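Local coordinates for protein pyocin S5 (Pseudomonas aeruginosa PAO1, PDB 6THK) that kills susceptible bacteria as an imported bacteriocin, probably by forming pores that depolarise the cytoplasmic membrane, at residues 107-112 / 175-180; 135-140 / 155-160. The protein carries 1 engineered substitution. All coordinates share one frame; numbering follows the deposited sequence.

Contact 1: 107-112 / 175-180; sequences HKMESD and DSLSEA
Two long helices of the elongated helical body, 95-121 and 157-212, pack nearly antiparallel here, and the seam between them is carried by Met-109 and Asp-112 on one side and Leu-177 and Ala-180 on the other. The local axes come within 9.7 Å of each other and run at 150° between their N-to-C directions. Leu-177 divides its two methyls between Met-109 and Asp-112, residues about one turn apart on the facing helix. Leu-177 CD2 lies 3.6 Å from Met-109 O and 3.9 Å from Met-109 CG, while Leu-177 CD1 rests 3.9 Å from Asp-112 CB, touching the acid through its methylene.

Met-109 answers with its far end. The chain bends at its last torsion (chi3 66°), which carries the terminal methyl over to the next turn of the partner helix, where Met-109 CE sits 3.6 Å from Ala-180 CB and 3.4 Å from Ala-180 O. Val-75 of helix 42-87 also touches Met-109, and Ile-71 of the same helix touches Ala-180, which makes this side of the seam part of a three-helix packing.

The carboxylate of Asp-112 is engaged within its own helix: Asp-112 OD1 presents its syn lone pair to Lys-108 NZ at 3.1 Å, a salt bridge one turn back. Glu-110 forms a salt bridge with Arg-185, further along helix 157-212. No hydrogen bond joins the two segments, so their mutual hold is van der Waals contact between methyl, methylene and backbone atoms. The charge of Asp-112 is probably balanced largely by the lysine; of its side chain, the CB is what meets leucine.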
ATOM      1  N   HIS A 107     -35.394  -4.142  40.658  1.00 63.32           N
ATOM      2  CA  HIS A 107     -35.509  -2.750  41.086  1.00 64.02           C
ATOM      3  C   HIS A 107     -36.780  -2.507  41.905  1.00 65.53           C
ATOM      4  O   HIS A 107     -36.749  -1.757  42.888  1.00 63.49           O
ATOM      5  CB  HIS A 107     -35.383  -1.777  39.909  1.00 66.15           C
ATOM      6  CG  HIS A 107     -34.813  -0.450  40.313  1.00 71.02           C
ATOM      7  ND1 HIS A 107     -33.546  -0.350  40.886  1.00 73.66           N
ATOM      8  CD2 HIS A 107     -35.356   0.789  40.243  1.00 73.46           C
ATOM      9  CE1 HIS A 107     -33.367   0.937  41.142  1.00 73.28           C
ATOM     10  NE2 HIS A 107     -34.424   1.661  40.762  1.00 73.52           N
ATOM     11  N   LYS A 108     -37.878  -3.195  41.529  1.00 62.21           N
ATOM     12  CA  LYS A 108     -39.170  -3.136  42.226  1.00 62.19           C
ATOM     13  C   LYS A 108     -39.066  -3.835  43.595  1.00 65.84           C
ATOM     14  O   LYS A 108     -39.601  -3.324  44.580  1.00 66.17           O
ATOM     15  CB  LYS A 108     -40.302  -3.733  41.351  1.00 64.61           C
ATOM     16  CG  LYS A 108     -41.679  -3.889  42.020  1.00 81.83           C
ATOM     17  CD  LYS A 108     -42.282  -2.573  42.527  1.00 93.64           C
ATOM     18  CE  LYS A 108     -43.504  -2.803  43.381  1.00105.10           C
ATOM     19  NZ  LYS A 108     -43.924  -1.560  44.080  1.00115.65           N
ATOM     20  N   MET A 109     -38.365  -4.985  43.646  1.00 61.14           N
ATOM     21  CA  MET A 109     -38.130  -5.775  44.854  1.00 60.46           C
ATOM     22  C   MET A 109     -37.267  -5.030  45.853  1.00 65.16           C
ATOM     23  O   MET A 109     -37.546  -5.112  47.048  1.00 66.09           O
ATOM     24  CB  MET A 109     -37.459  -7.093  44.502  1.00 62.79           C
ATOM     25  CG  MET A 109     -38.440  -8.189  44.210  1.00 66.65           C
ATOM     26  SD  MET A 109     -37.693  -9.548  43.296  1.00 71.27           S
ATOM     27  CE  MET A 109     -36.564 -10.156  44.464  1.00 67.66           C
ATOM     28  N   GLU A 110     -36.221  -4.330  45.376  1.00 60.88           N
ATOM     29  CA  GLU A 110     -35.308  -3.526  46.192  1.00 60.43           C
ATOM     30  C   GLU A 110     -36.031  -2.321  46.830  1.00 64.82           C
ATOM     31  O   GLU A 110     -35.665  -1.916  47.934  1.00 65.01           O
ATOM     32  CB  GLU A 110     -34.134  -2.996  45.343  1.00 61.66           C
ATOM     33  CG  GLU A 110     -32.984  -3.959  45.104  1.00 73.77           C
ATOM     34  CD  GLU A 110     -31.922  -3.473  44.134  1.00102.22           C
ATOM     35  OE1 GLU A 110     -30.836  -4.088  44.099  1.00105.15           O
ATOM     36  OE2 GLU A 110     -32.174  -2.501  43.386  1.00 97.77           O
ATOM     37  N   SER A 111     -36.997  -1.705  46.102  1.00 61.35           N
ATOM     38  CA  SER A 111     -37.735  -0.542  46.597  1.00 62.11           C
ATOM     39  C   SER A 111     -38.740  -0.929  47.669  1.00 66.20           C
ATOM     40  O   SER A 111     -38.877  -0.197  48.652  1.00 66.33           O
ATOM     41  CB  SER A 111     -38.372   0.257  45.466  1.00 67.41           C
ATOM     42  OG  SER A 111     -38.962  -0.604  44.509  1.00 84.81           O
ATOM     43  N   ASP A 112     -39.384  -2.114  47.512  1.00 61.64           N
ATOM     44  CA  ASP A 112     -40.303  -2.706  48.483  1.00 61.10           C
ATOM     45  C   ASP A 112     -39.495  -3.100  49.707  1.00 64.02           C
ATOM     46  O   ASP A 112     -39.947  -2.833  50.827  1.00 64.25           O
ATOM     47  CB  ASP A 112     -41.010  -3.950  47.915  1.00 63.33           C
ATOM     48  CG  ASP A 112     -41.958  -3.674  46.764  1.00 77.09           C
ATOM     49  OD1 ASP A 112     -42.244  -2.484  46.500  1.00 78.07           O
ATOM     50  OD2 ASP A 112     -42.406  -4.647  46.122  1.00 84.61           O
ATOM     51  N   ASP A 175     -37.432  -9.672  55.629  1.00 52.45           N
ATOM     52  CA  ASP A 175     -36.579 -10.849  55.738  1.00 51.88           C
ATOM     53  C   ASP A 175     -36.712 -11.740  54.498  1.00 56.72           C
ATOM     54  O   ASP A 175     -35.701 -12.174  53.954  1.00 57.47           O
ATOM     55  CB  ASP A 175     -36.906 -11.634  57.014  1.00 53.80           C
ATOM     56  CG  ASP A 175     -36.398 -13.056  56.995  1.00 64.47           C
ATOM     57  OD1 ASP A 175     -35.169 -13.248  57.136  1.00 66.88           O
ATOM     58  OD2 ASP A 175     -37.227 -13.979  56.819  1.00 69.63           O
ATOM     59  N   SER A 176     -37.946 -12.036  54.074  1.00 53.86           N
ATOM     60  CA  SER A 176     -38.171 -12.874  52.906  1.00 53.75           C
ATOM     61  C   SER A 176     -37.701 -12.124  51.651  1.00 60.18           C
ATOM     62  O   SER A 176     -36.967 -12.696  50.850  1.00 60.68           O
ATOM     63  CB  SER A 176     -39.631 -13.310  52.810  1.00 55.52           C
ATOM     64  OG  SER A 176     -40.521 -12.210  52.721  1.00 60.69           O
ATOM     65  N   LEU A 177     -38.018 -10.821  51.538  1.00 57.07           N
ATOM     66  CA  LEU A 177     -37.580 -10.006  50.413  1.00 56.61           C
ATOM     67  C   LEU A 177     -36.066  -9.910  50.304  1.00 62.07           C
ATOM     68  O   LEU A 177     -35.555  -9.904  49.184  1.00 60.87           O
ATOM     69  CB  LEU A 177     -38.198  -8.614  50.434  1.00 56.41           C
ATOM     70  CG  LEU A 177     -39.390  -8.407  49.515  1.00 61.40           C
ATOM     71  CD1 LEU A 177     -40.177  -7.200  49.933  1.00 61.83           C
ATOM     72  CD2 LEU A 177     -38.948  -8.225  48.076  1.00 63.38           C
ATOM     73  N   SER A 178     -35.343  -9.884  51.456  1.00 60.06           N
ATOM     74  CA  SER A 178     -33.878  -9.828  51.466  1.00 60.30           C
ATOM     75  C   SER A 178     -33.283 -11.055  50.808  1.00 65.78           C
ATOM     76  O   SER A 178     -32.322 -10.920  50.054  1.00 66.74           O
ATOM     77  CB  SER A 178     -33.333  -9.671  52.876  1.00 63.81           C
ATOM     78  OG  SER A 178     -33.269  -8.304  53.236  1.00 74.38           O
ATOM     79  N   GLU A 179     -33.872 -12.238  51.059  1.00 62.20           N
ATOM     80  CA  GLU A 179     -33.428 -13.496  50.467  1.00 62.32           C
ATOM     81  C   GLU A 179     -33.767 -13.539  48.967  1.00 64.20           C
ATOM     82  O   GLU A 179     -32.927 -13.941  48.162  1.00 63.03           O
ATOM     83  CB  GLU A 179     -34.065 -14.689  51.202  1.00 64.26           C
ATOM     84  CG  GLU A 179     -33.205 -15.947  51.200  1.00 80.11           C
ATOM     85  CD  GLU A 179     -31.937 -15.902  52.040  1.00112.03           C
ATOM     86  OE1 GLU A 179     -31.922 -15.202  53.080  1.00114.50           O
ATOM     87  OE2 GLU A 179     -30.955 -16.580  51.657  1.00106.63           O
ATOM     88  N   ALA A 180     -34.982 -13.089  48.597  1.00 59.89           N
ATOM     89  CA  ALA A 180     -35.453 -13.069  47.211  1.00 59.27           C
ATOM     90  C   ALA A 180     -34.548 -12.213  46.319  1.00 61.80           C
ATOM     91  O   ALA A 180     -34.283 -12.594  45.181  1.00 59.58           O
ATOM     92  CB  ALA A 180     -36.889 -12.572  47.151  1.00 59.65           C
TER

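Contact 2: 135-140 / 155-160; sequences SIYEAW and YPFQQL
The rings of Tyr-137 and Phe-157 meet obliquely, their planes at 71° and their centroids 5.7 Å apart, with Tyr-137 CE1 lying 3.8 Å from Phe-157 CE2. At the edge of the Phe-157 ring, near its plane, lies the carbonyl oxygen of Trp-140, with Trp-140 O 3.9 Å from Phe-157 CE1; the side-chain nitrogen NE2 of Gln-158 lies in plane at the edge too. Trp-144 adds an edge-to-face partner to the same phenyl ring. One face of the Trp-140 indole carries CG2 of Ile-136, 3.4 Å above the plane and offset toward the rim.

Phe-157 stands in the first turn of helix 157-212, just after the N-cap residue Pro-156, and its CG is anti to the backbone N (chi1 -172°), sending the ring across to helix 133-145. There Phe-157 CZ approaches Trp-140 CB at 4.1 Å. One turn on, Leu-160 CD2 comes to 3.2 Å from Trp-140 O, a close approach of methyl to carbonyl. The end of the Trp-140 side chain leads away from 155-160 and touches Val-161 and Leu-165, further along helix 157-212, and Ile-53 of helix 42-87.

The contact thus joins helix 133-145 to the start of helix 157-212 across the short helical connection between them. Aromatic and aliphatic surfaces do the work, with no hydrogen bond between the segments; what Phe-157 and Leu-160 set against the Trp-140 carbonyl oxygen are carbon atoms, not hydrogen-bond donors.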
ATOM      1  N   SER A 135     -42.308 -11.632  77.124  1.00 47.23           N
ATOM      2  CA  SER A 135     -41.127 -10.910  76.660  1.00 47.11           C
ATOM      3  C   SER A 135     -41.577  -9.831  75.663  1.00 51.19           C
ATOM      4  O   SER A 135     -41.266  -8.663  75.865  1.00 51.18           O
ATOM      5  CB  SER A 135     -40.130 -11.872  76.015  1.00 51.13           C
ATOM      6  OG  SER A 135     -39.098 -11.176  75.333  1.00 59.62           O
ATOM      7  N   ILE A 136     -42.402 -10.215  74.663  1.00 47.68           N
ATOM      8  CA  ILE A 136     -42.942  -9.306  73.655  1.00 47.65           C
ATOM      9  C   ILE A 136     -43.764  -8.203  74.315  1.00 53.97           C
ATOM     10  O   ILE A 136     -43.587  -7.028  73.986  1.00 54.26           O
ATOM     11  CB  ILE A 136     -43.720 -10.067  72.541  1.00 50.48           C
ATOM     12  CG1 ILE A 136     -42.778 -11.029  71.766  1.00 50.81           C
ATOM     13  CG2 ILE A 136     -44.377  -9.074  71.585  1.00 50.94           C
ATOM     14  CD1 ILE A 136     -43.433 -12.047  70.866  1.00 54.44           C
ATOM     15  N   TYR A 137     -44.625  -8.576  75.272  1.00 51.92           N
ATOM     16  CA  TYR A 137     -45.461  -7.626  75.997  1.00 51.70           C
ATOM     17  C   TYR A 137     -44.649  -6.549  76.719  1.00 54.08           C
ATOM     18  O   TYR A 137     -44.994  -5.370  76.626  1.00 53.66           O
ATOM     19  CB  TYR A 137     -46.376  -8.364  76.975  1.00 53.66           C
ATOM     20  CG  TYR A 137     -47.162  -7.452  77.894  1.00 57.04           C
ATOM     21  CD1 TYR A 137     -48.291  -6.774  77.440  1.00 59.60           C
ATOM     22  CD2 TYR A 137     -46.785  -7.275  79.225  1.00 57.98           C
ATOM     23  CE1 TYR A 137     -49.030  -5.945  78.288  1.00 60.90           C
ATOM     24  CE2 TYR A 137     -47.503  -6.433  80.075  1.00 58.99           C
ATOM     25  CZ  TYR A 137     -48.628  -5.775  79.604  1.00 67.65           C
ATOM     26  OH  TYR A 137     -49.355  -4.969  80.443  1.00 70.76           O
ATOM     27  N   GLU A 138     -43.578  -6.951  77.424  1.00 50.21           N
ATOM     28  CA  GLU A 138     -42.738  -6.037  78.202  1.00 50.23           C
ATOM     29  C   GLU A 138     -41.926  -5.143  77.298  1.00 55.63           C
ATOM     30  O   GLU A 138     -41.676  -3.981  77.643  1.00 55.85           O
ATOM     31  CB  GLU A 138     -41.850  -6.794  79.214  1.00 51.86           C
ATOM     32  CG  GLU A 138     -42.624  -7.576  80.276  1.00 61.37           C
ATOM     33  CD  GLU A 138     -43.411  -6.809  81.331  1.00 74.32           C
ATOM     34  OE1 GLU A 138     -43.404  -5.555  81.312  1.00 61.01           O
ATOM     35  OE2 GLU A 138     -44.043  -7.475  82.182  1.00 62.15           O
ATOM     36  N   ALA A 139     -41.564  -5.663  76.138  1.00 51.46           N
ATOM     37  CA  ALA A 139     -40.837  -4.884  75.172  1.00 50.17           C
ATOM     38  C   ALA A 139     -41.791  -3.830  74.649  1.00 55.82           C
ATOM     39  O   ALA A 139     -41.430  -2.672  74.528  1.00 57.43           O
ATOM     40  CB  ALA A 139     -40.343  -5.764  74.047  1.00 50.26           C
ATOM     41  N   TRP A 140     -43.014  -4.234  74.339  1.00 52.81           N
ATOM     42  CA  TRP A 140     -44.016  -3.303  73.835  1.00 53.97           C
ATOM     43  C   TRP A 140     -44.368  -2.240  74.868  1.00 59.23           C
ATOM     44  O   TRP A 140     -44.549  -1.080  74.537  1.00 58.15           O
ATOM     45  CB  TRP A 140     -45.273  -4.034  73.373  1.00 52.90           C
ATOM     46  CG  TRP A 140     -45.095  -4.764  72.096  1.00 53.75           C
ATOM     47  CD1 TRP A 140     -43.979  -4.797  71.331  1.00 56.71           C
ATOM     48  CD2 TRP A 140     -46.062  -5.575  71.428  1.00 53.51           C
ATOM     49  NE1 TRP A 140     -44.182  -5.578  70.228  1.00 55.95           N
ATOM     50  CE2 TRP A 140     -45.456  -6.071  70.266  1.00 57.30           C
ATOM     51  CE3 TRP A 140     -47.378  -5.934  71.703  1.00 54.64           C
ATOM     52  CZ2 TRP A 140     -46.119  -6.903  69.381  1.00 56.26           C
ATOM     53  CZ3 TRP A 140     -48.033  -6.760  70.823  1.00 56.09           C
ATOM     54  CH2 TRP A 140     -47.404  -7.234  69.676  1.00 56.66           C
ATOM     55  N   TYR A 155     -52.850   8.166  72.420  1.00 76.41           N
ATOM     56  CA  TYR A 155     -52.283   6.972  71.839  1.00 74.71           C
ATOM     57  C   TYR A 155     -52.336   5.875  72.870  1.00 75.63           C
ATOM     58  O   TYR A 155     -51.401   5.682  73.620  1.00 74.19           O
ATOM     59  CB  TYR A 155     -50.834   7.251  71.493  1.00 75.52           C
ATOM     60  CG  TYR A 155     -50.134   6.226  70.636  1.00 76.59           C
ATOM     61  CD1 TYR A 155     -50.654   5.824  69.432  1.00 78.35           C
ATOM     62  CD2 TYR A 155     -48.931   5.687  71.032  1.00 76.88           C
ATOM     63  CE1 TYR A 155     -50.001   4.904  68.654  1.00 78.78           C
ATOM     64  CE2 TYR A 155     -48.276   4.772  70.257  1.00 77.28           C
ATOM     65  CZ  TYR A 155     -48.815   4.389  69.074  1.00 83.34           C
ATOM     66  OH  TYR A 155     -48.153   3.483  68.314  1.00 82.40           O
ATOM     67  N   PRO A 156     -53.426   5.126  72.891  1.00 70.46           N
ATOM     68  CA  PRO A 156     -53.560   4.047  73.887  1.00 69.66           C
ATOM     69  C   PRO A 156     -52.656   2.844  73.614  1.00 72.33           C
ATOM     70  O   PRO A 156     -52.133   2.700  72.502  1.00 71.83           O
ATOM     71  CB  PRO A 156     -55.031   3.655  73.777  1.00 71.34           C
ATOM     72  CG  PRO A 156     -55.404   3.986  72.381  1.00 75.46           C
ATOM     73  CD  PRO A 156     -54.624   5.218  72.030  1.00 70.98           C
ATOM     74  N   PHE A 157     -52.491   1.969  74.630  1.00 67.30           N
ATOM     75  CA  PHE A 157     -51.666   0.777  74.511  1.00 66.43           C
ATOM     76  C   PHE A 157     -52.157  -0.174  73.444  1.00 70.98           C
ATOM     77  O   PHE A 157     -51.337  -0.784  72.766  1.00 71.07           O
ATOM     78  CB  PHE A 157     -51.493   0.043  75.844  1.00 67.80           C
ATOM     79  CG  PHE A 157     -50.481  -1.084  75.781  1.00 68.64           C
ATOM     80  CD1 PHE A 157     -49.119  -0.817  75.793  1.00 71.13           C
ATOM     81  CD2 PHE A 157     -50.895  -2.405  75.670  1.00 70.35           C
ATOM     82  CE1 PHE A 157     -48.189  -1.850  75.720  1.00 71.66           C
ATOM     83  CE2 PHE A 157     -49.963  -3.440  75.612  1.00 72.86           C
ATOM     84  CZ  PHE A 157     -48.614  -3.156  75.624  1.00 70.52           C
ATOM     85  N   GLN A 158     -53.487  -0.304  73.292  1.00 67.97           N
ATOM     86  CA  GLN A 158     -54.098  -1.164  72.278  1.00 68.02           C
ATOM     87  C   GLN A 158     -53.775  -0.672  70.875  1.00 72.03           C
ATOM     88  O   GLN A 158     -53.682  -1.488  69.954  1.00 72.10           O
ATOM     89  CB  GLN A 158     -55.613  -1.290  72.482  1.00 69.35           C
ATOM     90  CG  GLN A 158     -56.008  -1.970  73.802  1.00 83.58           C
ATOM     91  CD  GLN A 158     -55.170  -3.187  74.151  1.00 97.63           C
ATOM     92  OE1 GLN A 158     -55.072  -4.155  73.390  1.00 91.93           O
ATOM     93  NE2 GLN A 158     -54.555  -3.150  75.318  1.00 88.44           N
ATOM     94  N   GLN A 159     -53.588   0.669  70.725  1.00 67.61           N
ATOM     95  CA  GLN A 159     -53.230   1.321  69.467  1.00 67.06           C
ATOM     96  C   GLN A 159     -51.815   0.985  69.106  1.00 69.15           C
ATOM     97  O   GLN A 159     -51.547   0.677  67.941  1.00 68.24           O
ATOM     98  CB  GLN A 159     -53.439   2.843  69.501  1.00 68.61           C
ATOM     99  CG  GLN A 159     -53.507   3.494  68.108  1.00 88.87           C
ATOM    100  CD  GLN A 159     -54.444   2.829  67.099  1.00107.04           C
ATOM    101  OE1 GLN A 159     -55.438   2.167  67.438  1.00100.89           O
ATOM    102  NE2 GLN A 159     -54.131   3.012  65.825  1.00 99.30           N
ATOM    103  N   LEU A 160     -50.941   0.938  70.110  1.00 64.37           N
ATOM    104  CA  LEU A 160     -49.545   0.579  69.914  1.00 63.33           C
ATOM    105  C   LEU A 160     -49.431  -0.891  69.525  1.00 66.13           C
ATOM    106  O   LEU A 160     -48.634  -1.252  68.673  1.00 67.05           O
ATOM    107  CB  LEU A 160     -48.736   0.838  71.173  1.00 63.08           C
ATOM    108  CG  LEU A 160     -47.297   0.348  71.064  1.00 67.05           C
ATOM    109  CD1 LEU A 160     -46.445   1.381  70.355  1.00 67.22           C
ATOM    110  CD2 LEU A 160     -46.717   0.015  72.424  1.00 68.59           C
TER

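In the fold
Both contacts lie on the same side of the chain's centre, in the elongated helical body, with their centres 28 Å apart and their nearest atoms about 15 Å apart. They share helix 157-212: contact 2 uses its first turn and contact 1 a part further along. Their other halves come from helices 95-121 and 133-145, which follow each other in the chain. The segments come in the order 107-112, 135-140, 155-160, 175-180, which nests contact 2 within the loop closed by contact 1. One long helix thus serves as a common backing for two consecutive helices, while helix 42-87 touches residues of both contacts and ties them into one bundle.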